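Local atomic coordinates of peptidase M28 (Shewanella amazonensis SB2B, PDB entry 3IIB), a protein that probably acts as a zinc-dependent carboxypeptidase or dipeptidase of the M28 family, active as a homodimer. Residues D4-V9 / F426-A431. Sequence-based numbering, arbitrary orientation. Where two conformers were deposited one is given.
Sequences DINQKV and FAWVMA
Trp428 NE1 donates a hydrogen bond to Asn6 OD1, 2.8 Å away, with an N-H...O angle of 135°. The bond is short but bent: the donor stands above the amide's carbonyl plane, and OD1 is tilted from the indole plane, the two flat groups being steeply inclined to each other. Val9 meets the same indole over one face. Val9 CG1 lies 3.5 Å from the centroid of the five-membered ring of Trp428, nearly on the ring normal (16° off), a CH-pi contact. With chi1 at -177°, Trp428 CG is anti to the backbone N, carrying the indole out from helix 413-432 to meet Asn6 and Val9, one helical turn apart on helix 3-19. The closest CA pair, Asn6 and Val429, is 6.5 Å apart. The first helix of the chain (3-19) thus packs on the last (413-432), which lies on the mixed sheet of the zinc peptidase's alpha/beta fold, away from the two zinc ions. Replacing Trp428 by an alanine would probably leave Asn6 OD1 without this donor and open a gap against Val9 CG1. Further along helix 3-19, Leu13 also touches the Trp428 side chain, while Leu287 packs on both Trp428 and Val9. Behind Trp428, Phe426 and Met430 pack on strand 324-329, and Ala427 and Ala431 touch strand 247-257, seating helix 413-432 against the central sheet.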
loop_
_atom_site.group_PDB
_atom_site.type_symbol
_atom_site.label_atom_id
_atom_site.label_comp_id
_atom_site.label_asym_id
_atom_site.label_seq_id
_atom_site.Cartn_x
_atom_site.Cartn_y
_atom_site.Cartn_z
ATOM N N ASP A 4 16.667 19.822 -40.357
ATOM C CA ASP A 4 16.556 21.035 -39.541
ATOM C C ASP A 4 15.103 21.495 -39.281
ATOM O O ASP A 4 14.754 21.846 -38.148
ATOM C CB ASP A 4 17.412 22.149 -40.145
ATOM C CG ASP A 4 18.908 21.918 -39.895
ATOM O OD1 ASP A 4 19.279 20.845 -39.350
ATOM O OD2 ASP A 4 19.712 22.805 -40.224
ATOM N N ILE A 5 14.274 21.480 -40.315
ATOM C CA ILE A 5 12.867 21.880 -40.196
ATOM C C ILE A 5 12.126 20.928 -39.266
ATOM O O ILE A 5 11.275 21.310 -38.448
ATOM C CB ILE A 5 12.226 21.852 -41.595
ATOM C CG1 ILE A 5 12.735 23.042 -42.408
ATOM C CG2 ILE A 5 10.706 21.814 -41.501
ATOM C CD1 ILE A 5 12.083 23.170 -43.779
ATOM N N ASN A 6 12.452 19.653 -39.401
ATOM C CA ASN A 6 11.806 18.624 -38.594
ATOM C C ASN A 6 12.311 18.584 -37.155
ATOM O O ASN A 6 11.558 18.232 -36.260
ATOM C CB ASN A 6 11.952 17.262 -39.282
ATOM C CG ASN A 6 11.038 17.136 -40.453
ATOM O OD1 ASN A 6 9.869 17.526 -40.355
ATOM N ND2 ASN A 6 11.564 16.636 -41.603
ATOM N N GLN A 7 13.576 18.944 -36.934
ATOM C CA GLN A 7 14.088 19.136 -35.573
ATOM C C GLN A 7 13.248 20.196 -34.883
ATOM O O GLN A 7 12.892 20.042 -33.739
ATOM C CB GLN A 7 15.570 19.576 -35.516
ATOM C CG GLN A 7 16.082 19.787 -34.041
ATOM C CD GLN A 7 17.456 20.424 -33.922
ATOM O OE1 GLN A 7 18.367 20.096 -34.677
ATOM N NE2 GLN A 7 17.606 21.356 -32.972
ATOM N N LYS A 8 12.949 21.299 -35.587
ATOM C CA LYS A 8 12.204 22.407 -34.963
ATOM C C LYS A 8 10.736 22.028 -34.694
ATOM O O LYS A 8 10.165 22.407 -33.660
ATOM C CB LYS A 8 12.255 23.669 -35.818
ATOM C CG LYS A 8 11.747 24.885 -35.081
ATOM C CD LYS A 8 12.119 26.179 -35.786
ATOM C CE LYS A 8 11.979 27.386 -34.849
ATOM N NZ LYS A 8 13.056 27.427 -33.801
ATOM N N VAL A 9 10.119 21.285 -35.608
ATOM C CA VAL A 9 8.776 20.760 -35.347
ATOM C C VAL A 9 8.830 19.854 -34.108
ATOM O O VAL A 9 7.969 19.931 -33.248
ATOM C CB VAL A 9 8.242 19.977 -36.542
ATOM C CG1 VAL A 9 7.000 19.151 -36.155
ATOM C CG2 VAL A 9 7.943 20.952 -37.674
ATOM N N PHE A 426 9.829 11.362 -31.399
ATOM C CA PHE A 426 10.172 10.111 -32.066
ATOM C C PHE A 426 9.275 9.855 -33.273
ATOM O O PHE A 426 9.772 9.521 -34.365
ATOM C CB PHE A 426 10.072 8.941 -31.070
ATOM C CG PHE A 426 10.337 7.591 -31.678
ATOM C CD1 PHE A 426 11.633 7.135 -31.829
ATOM C CD2 PHE A 426 9.294 6.743 -32.040
ATOM C CE1 PHE A 426 11.885 5.878 -32.349
ATOM C CE2 PHE A 426 9.555 5.497 -32.588
ATOM C CZ PHE A 426 10.838 5.066 -32.742
ATOM N N ALA A 427 7.968 9.914 -33.081
ATOM C CA ALA A 427 7.047 9.583 -34.157
ATOM C C ALA A 427 7.201 10.606 -35.290
ATOM O O ALA A 427 7.249 10.221 -36.437
ATOM C CB ALA A 427 5.602 9.492 -33.683
ATOM N N TRP A 428 7.363 11.887 -34.968
ATOM C CA TRP A 428 7.553 12.885 -36.022
ATOM C C TRP A 428 8.885 12.693 -36.763
ATOM O O TRP A 428 8.926 12.632 -37.995
ATOM C CB TRP A 428 7.429 14.304 -35.487
ATOM C CG TRP A 428 7.566 15.274 -36.583
ATOM C CD1 TRP A 428 8.654 16.026 -36.904
ATOM C CD2 TRP A 428 6.581 15.543 -37.574
ATOM N NE1 TRP A 428 8.404 16.764 -38.047
ATOM C CE2 TRP A 428 7.132 16.488 -38.469
ATOM C CE3 TRP A 428 5.285 15.076 -37.796
ATOM C CZ2 TRP A 428 6.428 16.962 -39.559
ATOM C CZ3 TRP A 428 4.600 15.539 -38.919
ATOM C CH2 TRP A 428 5.176 16.470 -39.768
ATOM N N VAL A 429 9.991 12.623 -36.041
ATOM C CA VAL A 429 11.280 12.442 -36.680
ATOM C C VAL A 429 11.311 11.155 -37.520
ATOM O O VAL A 429 11.721 11.183 -38.693
ATOM C CB VAL A 429 12.449 12.490 -35.652
ATOM C CG1 VAL A 429 13.747 12.121 -36.320
ATOM C CG2 VAL A 429 12.559 13.926 -35.035
HETATM N N MSE A 430 10.802 10.047 -36.984
HETATM C CA MSE A 430 10.815 8.824 -37.744
HETATM C C MSE A 430 9.872 8.839 -38.958
HETATM O O MSE A 430 10.216 8.260 -40.000
HETATM C CB MSE A 430 10.479 7.611 -36.871
HETATM C CG MSE A 430 11.476 7.321 -35.785
HETATM SE SE MSE A 430 13.201 6.731 -36.474
HETATM C CE MSE A 430 13.899 8.223 -36.412
ATOM N N ALA A 431 8.712 9.505 -38.833
ATOM C CA ALA A 431 7.757 9.591 -39.936
ATOM C C ALA A 431 8.226 10.501 -41.056
ATOM O O ALA A 431 7.617 10.511 -42.128
ATOM C CB ALA A 431 6.355 10.058 -39.439
#